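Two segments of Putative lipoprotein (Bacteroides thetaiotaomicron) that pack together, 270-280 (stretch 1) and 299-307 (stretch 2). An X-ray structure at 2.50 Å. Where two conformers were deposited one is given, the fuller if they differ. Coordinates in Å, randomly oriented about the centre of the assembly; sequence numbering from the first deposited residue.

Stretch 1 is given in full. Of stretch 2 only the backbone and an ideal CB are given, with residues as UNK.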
ATOM      1  N   ARG A 270       3.120  10.912  -1.046  1.00 48.44           N
ATOM      2  CA  ARG A 270       4.443  11.367  -1.474  0.50 49.21           C
ATOM      3  C   ARG A 270       4.370  12.786  -2.037  1.00 52.95           C
ATOM      4  O   ARG A 270       3.510  13.099  -2.850  1.00 51.70           O
ATOM      5  CB  ARG A 270       5.027  10.394  -2.526  0.50 50.74           C
ATOM      6  CG  ARG A 270       6.546  10.464  -2.667  0.50 64.51           C
ATOM      7  CD  ARG A 270       7.040   9.708  -3.891  0.50 76.18           C
ATOM      8  NE  ARG A 270       8.490   9.497  -3.859  0.50 83.47           N
ATOM      9  CZ  ARG A 270       9.391  10.342  -4.354  0.50 97.01           C
ATOM     10  NH1 ARG A 270       9.005  11.475  -4.930  0.50 83.94           N
ATOM     11  NH2 ARG A 270      10.685  10.062  -4.276  0.50 82.04           N
ATOM     12  N   VAL A 271       5.273  13.647  -1.589  1.00 52.41           N
ATOM     13  CA  VAL A 271       5.354  15.034  -2.066  1.00 52.93           C
ATOM     14  C   VAL A 271       6.448  15.012  -3.138  1.00 59.81           C
ATOM     15  O   VAL A 271       7.560  14.575  -2.845  1.00 58.00           O
ATOM     16  CB  VAL A 271       5.593  16.094  -0.944  1.00 55.79           C
ATOM     17  CG1 VAL A 271       5.776  17.491  -1.532  1.00 56.42           C
ATOM     18  CG2 VAL A 271       4.443  16.100   0.053  1.00 54.54           C
ATOM     19  N   PRO A 272       6.145  15.399  -4.394  1.00 62.42           N
ATOM     20  CA  PRO A 272       7.169  15.332  -5.456  1.00 65.24           C
ATOM     21  C   PRO A 272       8.391  16.210  -5.204  1.00 73.80           C
ATOM     22  O   PRO A 272       8.276  17.322  -4.683  1.00 72.60           O
ATOM     23  CB  PRO A 272       6.427  15.813  -6.716  1.00 67.17           C
ATOM     24  CG  PRO A 272       5.002  15.714  -6.399  1.00 70.15           C
ATOM     25  CD  PRO A 272       4.873  15.919  -4.922  1.00 64.67           C
ATOM     26  N   GLU A 273       9.568  15.680  -5.583  1.00 75.37           N
ATOM     27  CA  GLU A 273      10.857  16.365  -5.489  1.00 78.19           C
ATOM     28  C   GLU A 273      10.748  17.657  -6.318  1.00 83.84           C
ATOM     29  O   GLU A 273      10.420  17.609  -7.512  1.00 84.15           O
ATOM     30  CB  GLU A 273      12.001  15.431  -5.963  1.00 80.74           C
ATOM     31  CG  GLU A 273      13.401  16.043  -5.977  1.00 99.05           C
ATOM     32  CD  GLU A 273      13.971  16.551  -4.663  1.00131.48           C
ATOM     33  OE1 GLU A 273      13.984  15.782  -3.674  1.00127.45           O
ATOM     34  OE2 GLU A 273      14.456  17.706  -4.641  1.00132.22           O
ATOM     35  N   GLY A 274      10.915  18.789  -5.639  1.00 80.51           N
ATOM     36  CA  GLY A 274      10.772  20.109  -6.244  1.00 81.01           C
ATOM     37  C   GLY A 274       9.573  20.840  -5.682  1.00 82.91           C
ATOM     38  O   GLY A 274       9.681  22.026  -5.347  1.00 83.76           O
ATOM     39  N   GLU A 275       8.422  20.121  -5.552  1.00 75.37           N
ATOM     40  CA  GLU A 275       7.192  20.667  -4.977  1.00 73.06           C
ATOM     41  C   GLU A 275       7.352  20.838  -3.483  1.00 71.05           C
ATOM     42  O   GLU A 275       8.010  20.023  -2.845  1.00 70.14           O
ATOM     43  CB  GLU A 275       5.974  19.784  -5.279  1.00 73.95           C
ATOM     44  CG  GLU A 275       5.344  20.075  -6.631  1.00 91.24           C
ATOM     45  CD  GLU A 275       3.895  19.643  -6.782  1.00119.69           C
ATOM     46  OE1 GLU A 275       3.008  20.280  -6.165  1.00114.89           O
ATOM     47  OE2 GLU A 275       3.644  18.710  -7.577  1.00115.72           O
ATOM     48  N   ALA A 276       6.789  21.924  -2.939  1.00 64.56           N
ATOM     49  CA  ALA A 276       6.829  22.237  -1.520  1.00 62.42           C
ATOM     50  C   ALA A 276       5.465  22.011  -0.878  1.00 62.44           C
ATOM     51  O   ALA A 276       4.432  22.260  -1.504  1.00 63.38           O
ATOM     52  CB  ALA A 276       7.269  23.669  -1.319  1.00 64.48           C
ATOM     53  N   TRP A 277       5.466  21.507   0.361  1.00 54.69           N
ATOM     54  CA  TRP A 277       4.266  21.248   1.150  1.00 52.15           C
ATOM     55  C   TRP A 277       4.589  21.371   2.650  1.00 55.63           C
ATOM     56  O   TRP A 277       5.230  20.480   3.239  1.00 55.64           O
ATOM     57  CB  TRP A 277       3.657  19.870   0.819  1.00 48.85           C
ATOM     58  CG  TRP A 277       2.367  19.600   1.544  1.00 48.05           C
ATOM     59  CD1 TRP A 277       1.142  20.123   1.259  1.00 50.89           C
ATOM     60  CD2 TRP A 277       2.186  18.762   2.704  1.00 46.64           C
ATOM     61  NE1 TRP A 277       0.206  19.672   2.170  1.00 49.24           N
ATOM     62  CE2 TRP A 277       0.815  18.820   3.054  1.00 49.43           C
ATOM     63  CE3 TRP A 277       3.049  17.949   3.473  1.00 46.67           C
ATOM     64  CZ2 TRP A 277       0.285  18.096   4.126  1.00 47.32           C
ATOM     65  CZ3 TRP A 277       2.521  17.233   4.537  1.00 46.35           C
ATOM     66  CH2 TRP A 277       1.152  17.292   4.841  1.00 46.57           C
ATOM     67  N   ASP A 278       4.111  22.461   3.274  1.00 50.59           N
ATOM     68  CA  ASP A 278       4.349  22.693   4.700  1.00 49.05           C
ATOM     69  C   ASP A 278       3.022  23.050   5.424  1.00 53.35           C
ATOM     70  O   ASP A 278       2.664  24.229   5.511  1.00 54.70           O
ATOM     71  CB  ASP A 278       5.425  23.778   4.885  1.00 50.02           C
ATOM     72  CG  ASP A 278       5.968  23.961   6.281  1.00 54.82           C
ATOM     73  OD1 ASP A 278       5.315  23.504   7.249  1.00 54.24           O
ATOM     74  OD2 ASP A 278       7.009  24.605   6.417  1.00 60.57           O
ATOM     75  N   PRO A 279       2.301  22.048   5.983  1.00 48.58           N
ATOM     76  CA  PRO A 279       1.028  22.353   6.683  1.00 48.13           C
ATOM     77  C   PRO A 279       1.196  23.160   7.987  1.00 51.00           C
ATOM     78  O   PRO A 279       0.221  23.715   8.506  1.00 50.54           O
ATOM     79  CB  PRO A 279       0.445  20.962   6.965  1.00 48.68           C
ATOM     80  CG  PRO A 279       1.652  20.069   7.067  1.00 52.33           C
ATOM     81  CD  PRO A 279       2.574  20.594   5.982  1.00 48.74           C
ATOM     82  N   VAL A 280       2.431  23.244   8.500  1.00 46.46           N
ATOM     83  CA  VAL A 280       2.748  23.949   9.740  1.00 45.50           C
ATOM     84  C   VAL A 280       2.965  25.445   9.469  1.00 51.58           C
ATOM     85  O   VAL A 280       2.356  26.271  10.140  1.00 52.46           O
ATOM     86  CB  VAL A 280       3.971  23.288  10.418  1.00 48.34           C
ATOM     87  CG1 VAL A 280       4.449  24.080  11.636  1.00 48.25           C
ATOM     88  CG2 VAL A 280       3.653  21.834  10.792  1.00 47.20           C
ATOM     89  N   UNK A 299      -6.182  21.474  10.831  1.00 47.62           N
ATOM     90  CA  UNK A 299      -6.000  20.238  10.080  1.00 45.28           C
ATOM     91  C   UNK A 299      -5.100  20.490   8.912  1.00 49.02           C
ATOM     92  O   UNK A 299      -5.015  21.628   8.435  1.00 50.72           O
ATOM     93  CB  UNK A 299      -7.339  19.668   9.608  1.00 45.28           C
ATOM     94  N   UNK A 300      -4.336  19.478   8.514  1.00 45.12           N
ATOM     95  CA  UNK A 300      -3.384  19.658   7.402  1.00 45.08           C
ATOM     96  C   UNK A 300      -4.054  19.345   6.109  1.00 48.03           C
ATOM     97  O   UNK A 300      -4.757  18.341   6.009  1.00 46.35           O
ATOM     98  CB  UNK A 300      -2.144  18.779   7.573  1.00 45.08           C
ATOM     99  N   UNK A 301      -3.872  20.222   5.121  1.00 47.27           N
ATOM    100  CA  UNK A 301      -4.447  20.054   3.785  1.00 46.44           C
ATOM    101  C   UNK A 301      -3.557  19.124   3.003  1.00 48.39           C
ATOM    102  O   UNK A 301      -2.454  19.495   2.617  1.00 48.36           O
ATOM    103  CB  UNK A 301      -4.605  21.393   3.063  1.00 46.44           C
ATOM    104  N   UNK A 302      -4.017  17.882   2.838  1.00 44.31           N
ATOM    105  CA  UNK A 302      -3.278  16.850   2.116  1.00 43.48           C
ATOM    106  C   UNK A 302      -3.761  16.822   0.657  1.00 50.10           C
ATOM    107  O   UNK A 302      -4.902  16.418   0.417  1.00 49.54           O
ATOM    108  CB  UNK A 302      -3.458  15.483   2.780  1.00 43.48           C
ATOM    109  N   UNK A 303      -2.925  17.230  -0.337  1.00 47.40           N
ATOM    110  CA  UNK A 303      -3.359  17.146  -1.740  1.00 47.49           C
ATOM    111  C   UNK A 303      -3.665  15.704  -2.147  1.00 52.01           C
ATOM    112  O   UNK A 303      -2.819  14.800  -2.024  1.00 51.16           O
ATOM    113  CB  UNK A 303      -2.286  17.728  -2.662  1.00 47.49           C
ATOM    114  N   UNK A 304      -4.901  15.492  -2.604  1.00 49.25           N
ATOM    115  CA  UNK A 304      -5.426  14.213  -3.101  1.00 49.28           C
ATOM    116  C   UNK A 304      -4.484  13.625  -4.203  1.00 54.80           C
ATOM    117  O   UNK A 304      -4.290  12.410  -4.269  1.00 54.86           O
ATOM    118  CB  UNK A 304      -6.840  14.408  -3.652  1.00 49.28           C
ATOM    119  N   UNK A 305      -3.867  14.497  -5.005  1.00 51.92           N
ATOM    120  CA  UNK A 305      -2.967  14.116  -6.095  1.00 52.06           C
ATOM    121  C   UNK A 305      -1.642  13.494  -5.573  1.00 55.76           C
ATOM    122  O   UNK A 305      -0.915  12.884  -6.361  1.00 55.53           O
ATOM    123  CB  UNK A 305      -2.663  15.342  -6.958  1.00 52.06           C
ATOM    124  N   UNK A 306      -1.326  13.666  -4.266  1.00 50.47           N
ATOM    125  CA  UNK A 306      -0.099  13.131  -3.667  1.00 49.36           C
ATOM    126  C   UNK A 306      -0.298  11.742  -3.052  1.00 52.54           C
ATOM    127  O   UNK A 306       0.682  11.052  -2.762  1.00 52.95           O
ATOM    128  CB  UNK A 306       0.416  14.095  -2.596  1.00 49.36           C
ATOM    129  N   UNK A 307      -1.557  11.347  -2.831  1.00 47.95           N
ATOM    130  CA  UNK A 307      -1.914  10.125  -2.142  1.00 47.59           C
ATOM    131  C   UNK A 307      -1.572   8.849  -2.978  1.00 53.31           C
ATOM    132  O   UNK A 307      -2.010   8.685  -4.108  1.00 54.00           O
ATOM    133  CB  UNK A 307      -3.407  10.157  -1.808  1.00 47.59           C
TER

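Position 299 points its CB away from stretch 1, and nothing of that stretch lies within 5.5 Å. The contact sets no demand here, and many side chains would suit. The residue is Tyr-299, which takes no part in the contact.

Position 300 points toward stretch 1. Its ideal CB sits 3.4 Å from CB of Pro-279, which is tight, and 4.3 Å from CZ2 of Trp-277. A small apolar side chain fits most simply. The residue is Ala-300; its deposited CB lies 3.5 Å from Pro-279 CB.

Position 301 points sideways. What matters is its backbone: the carbonyl O lies 2.7 Å from NE1 of Trp-277, near the plane of the indole and at its edge. This hydrogen bond asks nothing of the side chain, so many types would suit. The residue is Lys-301. Its extended chain leads away and is bonded elsewhere in the structure.

Position 302 also points sideways, with its ideal CB 4.8 Å from CZ2 of Trp-277. An apolar side chain of moderate size could reach the indole. The residue is Ile-302, and its CG1 comes to 4.0 Å from Trp-277 CZ2.

Position 303 points toward stretch 1, but its ideal CB has nothing of that stretch within 5.5 Å. Phi is -61°, which permits proline among many others. The residue is Pro-303. Its ring brings CD to 3.9 Å from CD1 of Trp-277, an apolar contact.

Position 304 is out of reach, so stretch 1 gives no preference. The residue is Ile-304.

Position 305 points sideways, with no neighbour near its ideal CB. The carboxylate of Glu-275 would favour a long basic chain, lysine or arginine. The residue is Lys-305. Its end comes nearer, and NZ forms a long salt bridge with Glu-275 OE1 at 3.7 Å.

Position 306 points toward stretch 1. Its backbone O accepts a hydrogen bond from Arg-270 N at 3.0 Å. The ideal CB is tight against Arg-270 O, at 3.3 Å. Beyond it lie Val-271, Pro-272 and Trp-277, with the Glu-275 carboxylate farther out. A long flat side chain suits this setting, and a donor at its tip would suit the acid. The residue is Tyr-306, which has the largest covered area in the contact. Val-271 CA lies over one ring face, 4.2 Å from the centroid, in a CH-pi contact. Pro-272 CD lies over the same face, 3.3 Å from CE1 of Tyr-306. The OH of Tyr-306 donates to Glu-275 OE1 at 2.6 Å.

Position 307 points away, and the contact leaves it free. The residue is Val-307.

Stretch 2, residues 299-307: YAKIPIKYV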
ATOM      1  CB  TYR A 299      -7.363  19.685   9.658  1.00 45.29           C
ATOM      2  CG  TYR A 299      -8.222  19.366  10.869  1.00 45.40           C
ATOM      3  CD1 TYR A 299      -7.834  18.385  11.786  1.00 45.66           C
ATOM      4  CD2 TYR A 299      -9.360  20.112  11.157  1.00 45.82           C
ATOM      5  CE1 TYR A 299      -8.581  18.129  12.927  1.00 42.62           C
ATOM      6  CE2 TYR A 299     -10.133  19.840  12.282  1.00 45.96           C
ATOM      7  CZ  TYR A 299      -9.746  18.835  13.152  1.00 49.51           C
ATOM      8  OH  TYR A 299     -10.501  18.538  14.250  1.00 53.12           O
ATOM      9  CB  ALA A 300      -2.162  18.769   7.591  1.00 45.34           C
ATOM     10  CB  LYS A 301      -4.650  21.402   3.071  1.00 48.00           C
ATOM     11  CG  LYS A 301      -5.815  22.200   3.630  1.00 39.01           C
ATOM     12  CD  LYS A 301      -5.973  23.470   2.824  1.00 46.97           C
ATOM     13  CE  LYS A 301      -6.574  24.587   3.653  1.00 52.34           C
ATOM     14  NZ  LYS A 301      -6.706  25.853   2.889  1.00 48.12           N
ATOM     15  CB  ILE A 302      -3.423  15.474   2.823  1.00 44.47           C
ATOM     16  CG1 ILE A 302      -2.791  15.515   4.252  1.00 43.73           C
ATOM     17  CG2 ILE A 302      -2.854  14.317   1.965  1.00 42.38           C
ATOM     18  CD1 ILE A 302      -3.342  14.507   5.198  1.00 43.11           C
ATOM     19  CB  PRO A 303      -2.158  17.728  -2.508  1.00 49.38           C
ATOM     20  CG  PRO A 303      -1.490  18.629  -1.499  1.00 53.64           C
ATOM     21  CD  PRO A 303      -1.562  17.782  -0.258  1.00 48.87           C
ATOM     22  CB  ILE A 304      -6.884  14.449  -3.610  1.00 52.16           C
ATOM     23  CG1 ILE A 304      -7.884  14.381  -2.435  1.00 52.08           C
ATOM     24  CG2 ILE A 304      -7.289  13.522  -4.751  1.00 50.91           C
ATOM     25  CD1 ILE A 304      -9.259  15.071  -2.724  1.00 60.51           C
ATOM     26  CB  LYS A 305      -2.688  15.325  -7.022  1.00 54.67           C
ATOM     27  CG  LYS A 305      -1.987  16.526  -6.369  1.00 64.05           C
ATOM     28  CD  LYS A 305      -1.375  17.464  -7.413  1.00 70.59           C
ATOM     29  CE  LYS A 305      -0.884  18.762  -6.817  1.00 84.04           C
ATOM     30  NZ  LYS A 305      -0.185  19.628  -7.811  1.00 95.07           N
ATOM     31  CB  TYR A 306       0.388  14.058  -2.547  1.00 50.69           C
ATOM     32  CG  TYR A 306       1.024  15.392  -2.911  1.00 53.14           C
ATOM     33  CD1 TYR A 306       1.261  15.744  -4.237  1.00 54.94           C
ATOM     34  CD2 TYR A 306       1.377  16.307  -1.921  1.00 54.42           C
ATOM     35  CE1 TYR A 306       1.800  16.987  -4.566  1.00 56.60           C
ATOM     36  CE2 TYR A 306       1.954  17.537  -2.240  1.00 56.43           C
ATOM     37  CZ  TYR A 306       2.173  17.867  -3.558  1.00 64.74           C
ATOM     38  OH  TYR A 306       2.740  19.082  -3.834  1.00 74.58           O
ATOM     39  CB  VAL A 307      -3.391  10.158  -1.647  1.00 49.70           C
ATOM     40  CG1 VAL A 307      -3.743   8.897  -0.870  1.00 48.35           C
ATOM     41  CG2 VAL A 307      -3.632  11.379  -0.766  1.00 49.01           C
TER
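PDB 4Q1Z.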